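Local coordinates for aldehyde dehydrogenase (Staphylococcus aureus, PDB 6K10), which catalyses the NAD-dependent oxidation of 4,4'-diaponeurosporen-4-al to 4,4'-diaponeurosporenoic acid in the biosynthesis of the carotenoid staphyloxanthin, at residues T57-N62 / A119-P124; Y112-I117 / L186-V191; I133-A138 / D429-E434; Y289-N294 / E320-I325. The protein carries 1 engineered substitution. All blocks are in the same frame, centred on the assembly; numbering follows the deposited sequence.

Contact 1 of 4, residues T57-N62 / A119-P124; sequences TDLGKN and APFNYP
K61 leaves the backbone with CG anti to its own N (chi1 -164°), and CB, CG and CD run out straight toward the loop 119-124. Bends at chi3 and chi4 then swing the ammonium group into the loop. There K61 NZ donates to the carbonyl O of N122 at 3.3 Å, in the plane of that carbonyl. NZ is also 4.2 Å from the centroid of the Y123 ring, an off-centre cation-pi contact on the CD2 side, and forms a salt bridge with E70 of helix 63-89. The loop joins strand 104-118 to helix 126-138. The side chain of N122, bonded through ND2 to the carbonyl of Q249, ends about 5 Å from the side chain of S251, the engineered residue at the predicted active-site position; in this family the equivalent asparagine helps form the oxyanion hole. L59, the last residue of helix 48-59, reaches the same loop beside the lysine. L59 CD1 lies 3.4 Å from N122 O and 3.7 Å from P124 CD, while L59 CD2 meets the edge of the F121 ring at CD1, 4.2 Å away. The carbonyl O of F121, against which L59 CD1 also rests, is buried with no hydrogen-bonding partner in the model.

Contact 2 of 4, residues Y112-I117 / L186-V191; sequences YGTVLI and LPFDYV
The backbone N of T114 is held by one short, straight bond: D189 OD2 accepts it at 2.7 Å with an N-H...O angle of 177°, using the lone pair that points away from OD1. In return D189 N donates to T114 O at 2.8 Å, while the buried Y190 N has no partner in the model. Beyond them strands 104-118 and 190-194 run parallel, with L116 N bonded to Y190 O at 2.9 Å, inside the parallel core of a Rossmann-like sheet. The F188 ring packs against the strand 114-117. L116 CB sits almost exactly over it, 3.6 Å from the centroid of the F188 ring, in a CH-pi contact, and T114 O lies at the ring edge. On the side of the sheet bearing V115 and Y190, V115 CG1 packs on Y190 CB, and Y190 CD2 lies over one face of the Y112 ring, 3.5 Å from Y112 CE2, the planes oblique at 41°. G113 brings its CA within 3.4 Å of D189 OD2, where a side chain would clash. The carboxylate, whose OD1 makes a long, weak ion pair with K369 of the second subunit, apparently stands in for a main-chain acceptor, and its charge probably strengthens that bond.

Contact 3 of 4, residues I133-A138 / D429-E434; sequences IGAIAA and DTFTHE
F431 and A138 carry most of this contact, with A135 next. F431 is the first residue to leave helical geometry after helix 425-430, and its side chain, with CG anti to the carbonyl carbon (chi1 -63°), reaches across to helix 126-138. One face of the ring receives the methyl of A135: A135 CB lies 4.0 Å from the F431 ring centroid and only 8° off the normal, a well-centred CH-pi contact. The opposite face is met by CG2 of T430, so a methyl group meets each face, centred on one and near the rim on the other. F431 CD2 approaches the helix backbone, 3.4 Å from A135 N, beside G134, where a CB would be tight against the ring. One turn on, A138 CB nestles between F431 O and T432 OG1, at 3.2 Å from each, and also packs on F431 CB. No direct hydrogen bond joins the segments. A single water instead donates to both A138 O, at 2.7 Å, and T432 OG1, whose own hydroxyl bonds to F428 O, while N140 ties A135 O and F431 O together through ND2. Small residues on the helix thus let the chain turn closely past it into strand 432-439. V115 of strand 104-118 packs against both A135 and F431, the Y190 ring meets that of F431, and helices 30-46 and 63-89 pack against the helix through I136 and I133.

Contact 4 of 4, residues Y289-N294 / E320-I325; sequences YGRIVN and EDERYI
The guanidinium of R291 has Y324 CD1 over one face, 3.5 Å above its centre, although the tyrosine ring is tilted 63° from the guanidinium plane. At the edge lies E322, whose OE1 accepts R291 NE, at 3.2 Å, and R291 NH2, at 2.9 Å; both donors belong to one salt bridge, and the carboxylate is nearly coplanar with the guanidinium. A bend at chi2 (-68°) folds the arginine back so that NH1 also reaches G290 O, lying above that carbonyl's plane. The Y289 ring is met at its edge by Y324 CE1 and I325 O, and Y289 OH donates to I325 O at 2.6 Å, nearly along the C=O axis. R323, with positive phi in a G1 beta bulge opposite D319, presents its guanidinium to the loop: I292 O lies at the edge, bonded to R323 NE at 2.7 Å, and V293 O lies over one face. R323 O accepts I292 N at 2.9 Å, so I292 and R323 are doubly joined. A water bridges G290 O and I325 N. The loop before helix 295-307 is therefore secured to the start of strand 324-330 by main-chain carbonyls gripped by arginine, tyrosine and backbone donors, and with OE1 gripped twice and OE2 bonded to Q284, E322 probably stays ionised.

The contacts form two neighbouring pairs. Contacts 1 and 4, with centres 11 Å apart, touch directly: L59 O probably accepts a hydrogen bond from R291 N, and V293 packs on L59 and F121. Contacts 2 and 3, whose centres are also 11 Å apart, meet where Y112 and Y190 pack against T430 to T432; both reach the sheet in which strands 104-118 and 432-439 are neighbours, and both touch the second subunit. Contacts 3 and 4 have centres 36 Å apart, on opposite sides of the chain's centre, with contact 4 nested in the loop closed by contact 3. Strand 104-118 links the pairs, running from the sheet of contacts 2 and 3 into the loop that carries N122.

Contact 1 of 4, residues T57-N62 / A119-P124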
# COMPACT_ATOMS: atom_id res chain seq x y z
N THR A 57 5.78 -33.80 -11.78
CA THR A 57 6.94 -33.95 -12.65
C THR A 57 7.97 -32.86 -12.40
O THR A 57 9.18 -33.13 -12.41
CB THR A 57 6.50 -33.95 -14.12
OG1 THR A 57 5.60 -35.05 -14.35
CG2 THR A 57 7.70 -34.10 -15.04
N ASP A 58 7.52 -31.63 -12.14
CA ASP A 58 8.43 -30.51 -12.01
C ASP A 58 9.02 -30.35 -10.61
O ASP A 58 10.17 -29.92 -10.48
CB ASP A 58 7.73 -29.20 -12.42
CG ASP A 58 7.37 -29.17 -13.89
OD1 ASP A 58 7.77 -30.10 -14.62
OD2 ASP A 58 6.71 -28.20 -14.31
N LEU A 59 8.26 -30.69 -9.57
CA LEU A 59 8.68 -30.44 -8.19
C LEU A 59 8.65 -31.69 -7.32
O LEU A 59 8.91 -31.60 -6.11
CB LEU A 59 7.81 -29.35 -7.56
CG LEU A 59 8.01 -27.92 -8.07
CD1 LEU A 59 6.92 -27.01 -7.55
CD2 LEU A 59 9.38 -27.40 -7.66
N GLY A 60 8.34 -32.85 -7.89
CA GLY A 60 8.18 -34.05 -7.08
C GLY A 60 7.09 -33.93 -6.05
O GLY A 60 7.14 -34.61 -5.02
N LYS A 61 6.09 -33.08 -6.30
CA LYS A 61 5.09 -32.76 -5.30
C LYS A 61 4.00 -33.83 -5.28
O LYS A 61 3.30 -34.03 -6.28
CB LYS A 61 4.49 -31.38 -5.58
CG LYS A 61 3.72 -30.80 -4.41
CD LYS A 61 3.37 -29.34 -4.65
CE LYS A 61 4.63 -28.50 -4.81
NZ LYS A 61 4.45 -27.10 -4.31
N ASN A 62 3.86 -34.51 -4.14
CA ASN A 62 2.83 -35.52 -3.98
C ASN A 62 1.45 -34.88 -3.95
O ASN A 62 1.29 -33.69 -3.64
CB ASN A 62 3.08 -36.32 -2.70
CG ASN A 62 2.83 -35.52 -1.44
OD1 ASN A 62 1.70 -35.35 -1.00
ND2 ASN A 62 3.91 -35.01 -0.84
N ALA A 119 4.90 -14.92 -11.00
CA ALA A 119 4.92 -16.00 -10.03
C ALA A 119 6.20 -16.82 -10.14
O ALA A 119 6.68 -17.07 -11.25
CB ALA A 119 3.72 -16.92 -10.20
N PRO A 120 6.75 -17.29 -9.01
CA PRO A 120 8.00 -18.06 -9.06
C PRO A 120 7.74 -19.56 -9.18
O PRO A 120 6.61 -19.98 -9.44
CB PRO A 120 8.66 -17.72 -7.72
CG PRO A 120 7.49 -17.57 -6.80
CD PRO A 120 6.34 -17.02 -7.63
N PHE A 121 8.78 -20.37 -8.98
CA PHE A 121 8.71 -21.80 -9.27
C PHE A 121 8.19 -22.65 -8.11
O PHE A 121 7.78 -23.79 -8.36
CB PHE A 121 10.11 -22.32 -9.66
CG PHE A 121 11.07 -22.42 -8.49
CD1 PHE A 121 11.06 -23.52 -7.65
CD2 PHE A 121 12.01 -21.43 -8.26
CE1 PHE A 121 11.94 -23.62 -6.59
CE2 PHE A 121 12.90 -21.53 -7.21
CZ PHE A 121 12.86 -22.63 -6.37
N ASN A 122 8.23 -22.17 -6.87
CA ASN A 122 8.12 -23.08 -5.73
C ASN A 122 6.68 -23.48 -5.43
O ASN A 122 6.43 -24.65 -5.11
CB ASN A 122 8.79 -22.46 -4.50
CG ASN A 122 8.19 -21.13 -4.09
OD1 ASN A 122 7.89 -20.29 -4.93
ND2 ASN A 122 8.04 -20.93 -2.79
N TYR A 123 5.73 -22.56 -5.52
CA TYR A 123 4.31 -22.89 -5.54
C TYR A 123 3.75 -22.28 -6.82
O TYR A 123 3.01 -21.29 -6.80
CB TYR A 123 3.58 -22.38 -4.30
CG TYR A 123 4.06 -23.06 -3.03
CD1 TYR A 123 5.22 -22.63 -2.39
CD2 TYR A 123 3.38 -24.14 -2.50
CE1 TYR A 123 5.67 -23.25 -1.25
CE2 TYR A 123 3.82 -24.77 -1.35
CZ TYR A 123 4.97 -24.32 -0.73
OH TYR A 123 5.42 -24.94 0.42
N PRO A 124 4.10 -22.87 -7.97
CA PRO A 124 3.92 -22.17 -9.25
C PRO A 124 2.47 -22.01 -9.66
O PRO A 124 2.18 -21.15 -10.51
CB PRO A 124 4.69 -23.05 -10.24
CG PRO A 124 4.61 -24.42 -9.64
CD PRO A 124 4.62 -24.24 -8.15

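Contact 2 of 4, residues Y112-I117 / L186-V191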
# COMPACT_ATOMS: atom_id res chain seq x y z
N TYR A 112 -7.89 -1.05 -10.60
CA TYR A 112 -6.80 -0.25 -11.15
C TYR A 112 -6.84 -0.25 -12.68
O TYR A 112 -6.53 0.77 -13.30
CB TYR A 112 -5.46 -0.80 -10.67
CG TYR A 112 -5.10 -0.41 -9.26
CD1 TYR A 112 -4.65 0.87 -8.97
CD2 TYR A 112 -5.21 -1.32 -8.22
CE1 TYR A 112 -4.32 1.23 -7.68
CE2 TYR A 112 -4.88 -0.97 -6.92
CZ TYR A 112 -4.43 0.31 -6.66
OH TYR A 112 -4.10 0.67 -5.38
N GLY A 113 -7.20 -1.38 -13.28
CA GLY A 113 -7.20 -1.50 -14.72
C GLY A 113 -6.60 -2.80 -15.20
O GLY A 113 -7.20 -3.87 -15.04
N THR A 114 -5.41 -2.73 -15.79
CA THR A 114 -4.70 -3.89 -16.31
C THR A 114 -3.48 -4.15 -15.44
O THR A 114 -2.63 -3.27 -15.28
CB THR A 114 -4.29 -3.66 -17.77
OG1 THR A 114 -5.46 -3.47 -18.57
CG2 THR A 114 -3.50 -4.84 -18.30
N VAL A 115 -3.40 -5.35 -14.86
CA VAL A 115 -2.40 -5.65 -13.84
C VAL A 115 -1.50 -6.77 -14.32
O VAL A 115 -1.84 -7.56 -15.21
CB VAL A 115 -3.05 -6.01 -12.48
CG1 VAL A 115 -4.04 -4.94 -12.07
CG2 VAL A 115 -3.72 -7.37 -12.55
N LEU A 116 -0.32 -6.85 -13.70
CA LEU A 116 0.69 -7.85 -14.00
C LEU A 116 0.92 -8.72 -12.77
O LEU A 116 1.06 -8.20 -11.66
CB LEU A 116 2.01 -7.19 -14.42
CG LEU A 116 3.20 -8.11 -14.66
CD1 LEU A 116 2.90 -9.15 -15.73
CD2 LEU A 116 4.44 -7.30 -15.02
N ILE A 117 0.95 -10.03 -12.97
CA ILE A 117 1.18 -11.00 -11.90
C ILE A 117 2.37 -11.86 -12.30
O ILE A 117 2.34 -12.54 -13.33
CB ILE A 117 -0.06 -11.86 -11.63
CG1 ILE A 117 -1.21 -11.00 -11.12
CG2 ILE A 117 0.27 -12.96 -10.64
CD1 ILE A 117 -2.52 -11.73 -11.00
N LEU A 186 6.28 -1.95 -19.20
CA LEU A 186 5.01 -1.49 -19.72
C LEU A 186 4.20 -0.82 -18.62
O LEU A 186 4.27 -1.22 -17.45
CB LEU A 186 4.22 -2.66 -20.30
CG LEU A 186 4.84 -3.31 -21.54
CD1 LEU A 186 4.04 -4.53 -21.98
CD2 LEU A 186 4.96 -2.30 -22.66
N PRO A 187 3.40 0.23 -18.96
CA PRO A 187 2.68 0.99 -17.92
C PRO A 187 1.44 0.26 -17.41
O PRO A 187 0.30 0.72 -17.56
CB PRO A 187 2.34 2.29 -18.66
CG PRO A 187 2.14 1.86 -20.07
CD PRO A 187 3.16 0.76 -20.31
N PHE A 188 1.66 -0.91 -16.80
CA PHE A 188 0.60 -1.59 -16.09
C PHE A 188 0.03 -0.69 -15.00
O PHE A 188 0.69 0.22 -14.51
CB PHE A 188 1.11 -2.89 -15.46
CG PHE A 188 1.23 -4.04 -16.42
CD1 PHE A 188 0.15 -4.87 -16.66
CD2 PHE A 188 2.43 -4.30 -17.06
CE1 PHE A 188 0.26 -5.94 -17.53
CE2 PHE A 188 2.54 -5.37 -17.93
CZ PHE A 188 1.45 -6.19 -18.17
N ASP A 189 -1.23 -0.95 -14.63
CA ASP A 189 -1.85 -0.20 -13.55
C ASP A 189 -1.52 -0.77 -12.17
O ASP A 189 -1.74 -0.09 -11.17
CB ASP A 189 -3.36 -0.14 -13.75
CG ASP A 189 -3.75 0.49 -15.08
OD1 ASP A 189 -3.51 1.70 -15.25
OD2 ASP A 189 -4.28 -0.23 -15.95
N TYR A 190 -0.99 -1.99 -12.11
CA TYR A 190 -0.52 -2.59 -10.87
C TYR A 190 0.40 -3.75 -11.22
O TYR A 190 0.20 -4.43 -12.23
CB TYR A 190 -1.68 -3.06 -9.99
CG TYR A 190 -1.32 -3.14 -8.52
CD1 TYR A 190 -0.70 -4.27 -8.00
CD2 TYR A 190 -1.60 -2.09 -7.66
CE1 TYR A 190 -0.37 -4.35 -6.66
CE2 TYR A 190 -1.28 -2.16 -6.32
CZ TYR A 190 -0.66 -3.29 -5.83
OH TYR A 190 -0.34 -3.34 -4.49
N VAL A 191 1.41 -3.97 -10.38
CA VAL A 191 2.33 -5.09 -10.55
C VAL A 191 2.37 -5.88 -9.25
O VAL A 191 2.63 -5.32 -8.18
CB VAL A 191 3.75 -4.61 -10.93
CG1 VAL A 191 4.71 -5.78 -10.93
CG2 VAL A 191 3.73 -3.95 -12.30

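Contact 3 of 4, residues I133-A138 / D429-E434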
# COMPACT_ATOMS: atom_id res chain seq x y z
N ILE A 133 -7.26 -14.35 -8.34
CA ILE A 133 -8.59 -14.25 -7.74
C ILE A 133 -8.85 -12.83 -7.28
O ILE A 133 -9.91 -12.25 -7.56
CB ILE A 133 -8.72 -15.25 -6.57
CG1 ILE A 133 -8.64 -16.69 -7.07
CG2 ILE A 133 -10.03 -15.02 -5.85
CD1 ILE A 133 -8.33 -17.68 -5.98
N GLY A 134 -7.88 -12.23 -6.58
CA GLY A 134 -8.04 -10.85 -6.16
C GLY A 134 -8.19 -9.90 -7.33
O GLY A 134 -9.05 -9.02 -7.32
N ALA A 135 -7.35 -10.07 -8.35
CA ALA A 135 -7.42 -9.21 -9.53
C ALA A 135 -8.77 -9.35 -10.22
O ALA A 135 -9.38 -8.35 -10.62
CB ALA A 135 -6.28 -9.53 -10.49
N ILE A 136 -9.25 -10.58 -10.38
CA ILE A 136 -10.56 -10.81 -11.00
C ILE A 136 -11.65 -10.16 -10.17
O ILE A 136 -12.47 -9.39 -10.68
CB ILE A 136 -10.82 -12.31 -11.18
CG1 ILE A 136 -9.94 -12.89 -12.28
CG2 ILE A 136 -12.29 -12.56 -11.48
CD1 ILE A 136 -10.03 -14.40 -12.39
N ALA A 137 -11.69 -10.48 -8.87
CA ALA A 137 -12.76 -9.99 -8.00
C ALA A 137 -12.76 -8.48 -7.91
O ALA A 137 -13.83 -7.87 -7.74
CB ALA A 137 -12.63 -10.61 -6.61
N ALA A 138 -11.59 -7.85 -8.01
CA ALA A 138 -11.52 -6.39 -7.96
C ALA A 138 -11.88 -5.73 -9.28
O ALA A 138 -12.00 -4.50 -9.31
CB ALA A 138 -10.11 -5.96 -7.53
N ASP A 429 -8.35 -6.29 -1.87
CA ASP A 429 -7.89 -4.95 -1.52
C ASP A 429 -6.66 -4.54 -2.33
O ASP A 429 -6.55 -3.39 -2.78
CB ASP A 429 -7.56 -4.87 -0.03
CG ASP A 429 -8.78 -5.06 0.86
OD1 ASP A 429 -9.92 -4.96 0.35
OD2 ASP A 429 -8.60 -5.32 2.07
N THR A 430 -5.73 -5.48 -2.53
CA THR A 430 -4.47 -5.16 -3.20
C THR A 430 -4.71 -4.63 -4.61
O THR A 430 -4.03 -3.70 -5.06
CB THR A 430 -3.56 -6.39 -3.22
OG1 THR A 430 -3.10 -6.65 -1.89
CG2 THR A 430 -2.36 -6.18 -4.13
N PHE A 431 -5.68 -5.20 -5.33
CA PHE A 431 -6.00 -4.79 -6.69
C PHE A 431 -7.18 -3.82 -6.75
O PHE A 431 -7.82 -3.70 -7.80
CB PHE A 431 -6.26 -6.02 -7.56
CG PHE A 431 -5.07 -6.93 -7.69
CD1 PHE A 431 -4.05 -6.62 -8.57
CD2 PHE A 431 -4.96 -8.08 -6.92
CE1 PHE A 431 -2.95 -7.45 -8.70
CE2 PHE A 431 -3.87 -8.91 -7.05
CZ PHE A 431 -2.86 -8.59 -7.93
N THR A 432 -7.47 -3.13 -5.65
CA THR A 432 -8.60 -2.21 -5.56
C THR A 432 -8.09 -0.83 -5.16
O THR A 432 -7.30 -0.71 -4.22
CB THR A 432 -9.62 -2.70 -4.54
OG1 THR A 432 -10.27 -3.89 -5.04
CG2 THR A 432 -10.67 -1.63 -4.25
N HIS A 433 -8.53 0.19 -5.88
CA HIS A 433 -8.39 1.56 -5.40
C HIS A 433 -9.66 1.95 -4.66
O HIS A 433 -10.76 1.85 -5.21
CB HIS A 433 -8.14 2.55 -6.53
CG HIS A 433 -8.23 3.97 -6.09
ND1 HIS A 433 -9.07 4.89 -6.68
CD2 HIS A 433 -7.60 4.62 -5.08
CE1 HIS A 433 -8.95 6.05 -6.06
NE2 HIS A 433 -8.06 5.92 -5.09
N GLU A 434 -9.50 2.40 -3.42
CA GLU A 434 -10.63 2.88 -2.64
C GLU A 434 -10.80 4.37 -2.91
O GLU A 434 -9.91 5.17 -2.63
CB GLU A 434 -10.40 2.59 -1.15
CG GLU A 434 -10.55 1.11 -0.83
CD GLU A 434 -10.63 0.84 0.65
OE1 GLU A 434 -10.15 1.68 1.44
OE2 GLU A 434 -11.17 -0.22 1.03
O HOH W 1 -12.22 -3.15 -6.94

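Contact 4 of 4, residues Y289-N294 / E320-I325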
# COMPACT_ATOMS: atom_id res chain seq x y z
N TYR A 289 7.58 -36.75 0.16
CA TYR A 289 8.71 -35.83 0.20
C TYR A 289 9.07 -35.40 -1.22
O TYR A 289 9.14 -36.23 -2.13
CB TYR A 289 9.91 -36.48 0.89
CG TYR A 289 11.09 -35.55 1.04
CD1 TYR A 289 10.99 -34.41 1.82
CD2 TYR A 289 12.29 -35.82 0.41
CE1 TYR A 289 12.07 -33.56 1.97
CE2 TYR A 289 13.37 -34.99 0.55
CZ TYR A 289 13.25 -33.86 1.33
OH TYR A 289 14.33 -33.02 1.47
N GLY A 290 9.30 -34.10 -1.39
CA GLY A 290 9.46 -33.51 -2.71
C GLY A 290 10.90 -33.51 -3.19
O GLY A 290 11.80 -34.09 -2.58
N ARG A 291 11.11 -32.83 -4.32
CA ARG A 291 12.40 -32.77 -4.99
C ARG A 291 12.73 -31.33 -5.36
O ARG A 291 11.86 -30.45 -5.38
CB ARG A 291 12.41 -33.65 -6.25
CG ARG A 291 12.15 -35.12 -5.99
CD ARG A 291 13.30 -35.75 -5.23
NE ARG A 291 13.14 -37.20 -5.07
CZ ARG A 291 12.52 -37.77 -4.04
NH1 ARG A 291 11.99 -37.02 -3.08
NH2 ARG A 291 12.43 -39.09 -3.97
N ILE A 292 14.00 -31.10 -5.68
CA ILE A 292 14.48 -29.76 -6.02
C ILE A 292 14.05 -29.43 -7.45
O ILE A 292 14.01 -30.30 -8.33
CB ILE A 292 16.01 -29.67 -5.84
CG1 ILE A 292 16.39 -30.17 -4.44
CG2 ILE A 292 16.49 -28.25 -6.02
CD1 ILE A 292 15.67 -29.46 -3.31
N VAL A 293 13.76 -28.15 -7.69
CA VAL A 293 13.07 -27.75 -8.92
C VAL A 293 13.90 -28.08 -10.16
O VAL A 293 13.37 -28.60 -11.15
CB VAL A 293 12.70 -26.25 -8.88
CG1 VAL A 293 13.94 -25.38 -8.65
CG2 VAL A 293 11.97 -25.84 -10.15
N ASN A 294 15.20 -27.77 -10.14
CA ASN A 294 16.04 -27.97 -11.31
C ASN A 294 17.47 -28.23 -10.88
O ASN A 294 17.80 -28.20 -9.69
CB ASN A 294 15.93 -26.78 -12.28
CG ASN A 294 16.53 -25.49 -11.73
OD1 ASN A 294 17.00 -25.44 -10.59
ND2 ASN A 294 16.52 -24.45 -12.55
N GLU A 320 21.51 -36.83 -7.78
CA GLU A 320 21.35 -35.87 -8.87
C GLU A 320 20.29 -36.33 -9.86
O GLU A 320 19.54 -35.51 -10.41
CB GLU A 320 22.70 -35.67 -9.57
CG GLU A 320 22.76 -34.51 -10.54
CD GLU A 320 24.18 -34.29 -11.04
OE1 GLU A 320 24.62 -33.13 -11.12
OE2 GLU A 320 24.86 -35.30 -11.34
N ASP A 321 20.21 -37.64 -10.11
CA ASP A 321 19.29 -38.16 -11.12
C ASP A 321 17.83 -37.94 -10.77
O ASP A 321 16.98 -37.94 -11.66
CB ASP A 321 19.55 -39.65 -11.34
CG ASP A 321 20.94 -39.93 -11.88
OD1 ASP A 321 21.53 -39.02 -12.50
OD2 ASP A 321 21.45 -41.05 -11.68
N GLU A 322 17.51 -37.77 -9.49
CA GLU A 322 16.16 -37.45 -9.05
C GLU A 322 16.03 -36.01 -8.58
O GLU A 322 14.94 -35.61 -8.15
CB GLU A 322 15.74 -38.39 -7.91
CG GLU A 322 15.05 -39.67 -8.37
CD GLU A 322 14.61 -40.53 -7.20
OE1 GLU A 322 13.94 -40.00 -6.29
OE2 GLU A 322 14.93 -41.74 -7.20
N ARG A 323 17.10 -35.22 -8.66
CA ARG A 323 17.17 -33.91 -8.02
C ARG A 323 16.75 -34.01 -6.56
O ARG A 323 15.99 -33.19 -6.04
CB ARG A 323 16.34 -32.87 -8.79
CG ARG A 323 16.74 -32.77 -10.26
CD ARG A 323 16.19 -31.52 -10.92
NE ARG A 323 14.76 -31.34 -10.72
CZ ARG A 323 13.83 -31.75 -11.59
NH1 ARG A 323 12.55 -31.55 -11.33
NH2 ARG A 323 14.19 -32.35 -12.71
N TYR A 324 17.26 -35.04 -5.89
CA TYR A 324 16.87 -35.39 -4.54
C TYR A 324 17.91 -34.89 -3.55
O TYR A 324 19.12 -35.05 -3.76
CB TYR A 324 16.72 -36.90 -4.40
CG TYR A 324 16.67 -37.38 -2.96
CD1 TYR A 324 15.54 -37.18 -2.18
CD2 TYR A 324 17.75 -38.04 -2.39
CE1 TYR A 324 15.49 -37.62 -0.87
CE2 TYR A 324 17.71 -38.48 -1.09
CZ TYR A 324 16.58 -38.27 -0.33
OH TYR A 324 16.53 -38.71 0.98
N ILE A 325 17.44 -34.29 -2.46
CA ILE A 325 18.29 -33.92 -1.33
C ILE A 325 17.58 -34.33 -0.05
O ILE A 325 16.44 -33.92 0.19
CB ILE A 325 18.63 -32.42 -1.32
CG1 ILE A 325 19.44 -32.07 -2.56
CG2 ILE A 325 19.40 -32.06 -0.06
CD1 ILE A 325 19.95 -30.68 -2.58
O HOH W 2 14.48 -33.50 -2.24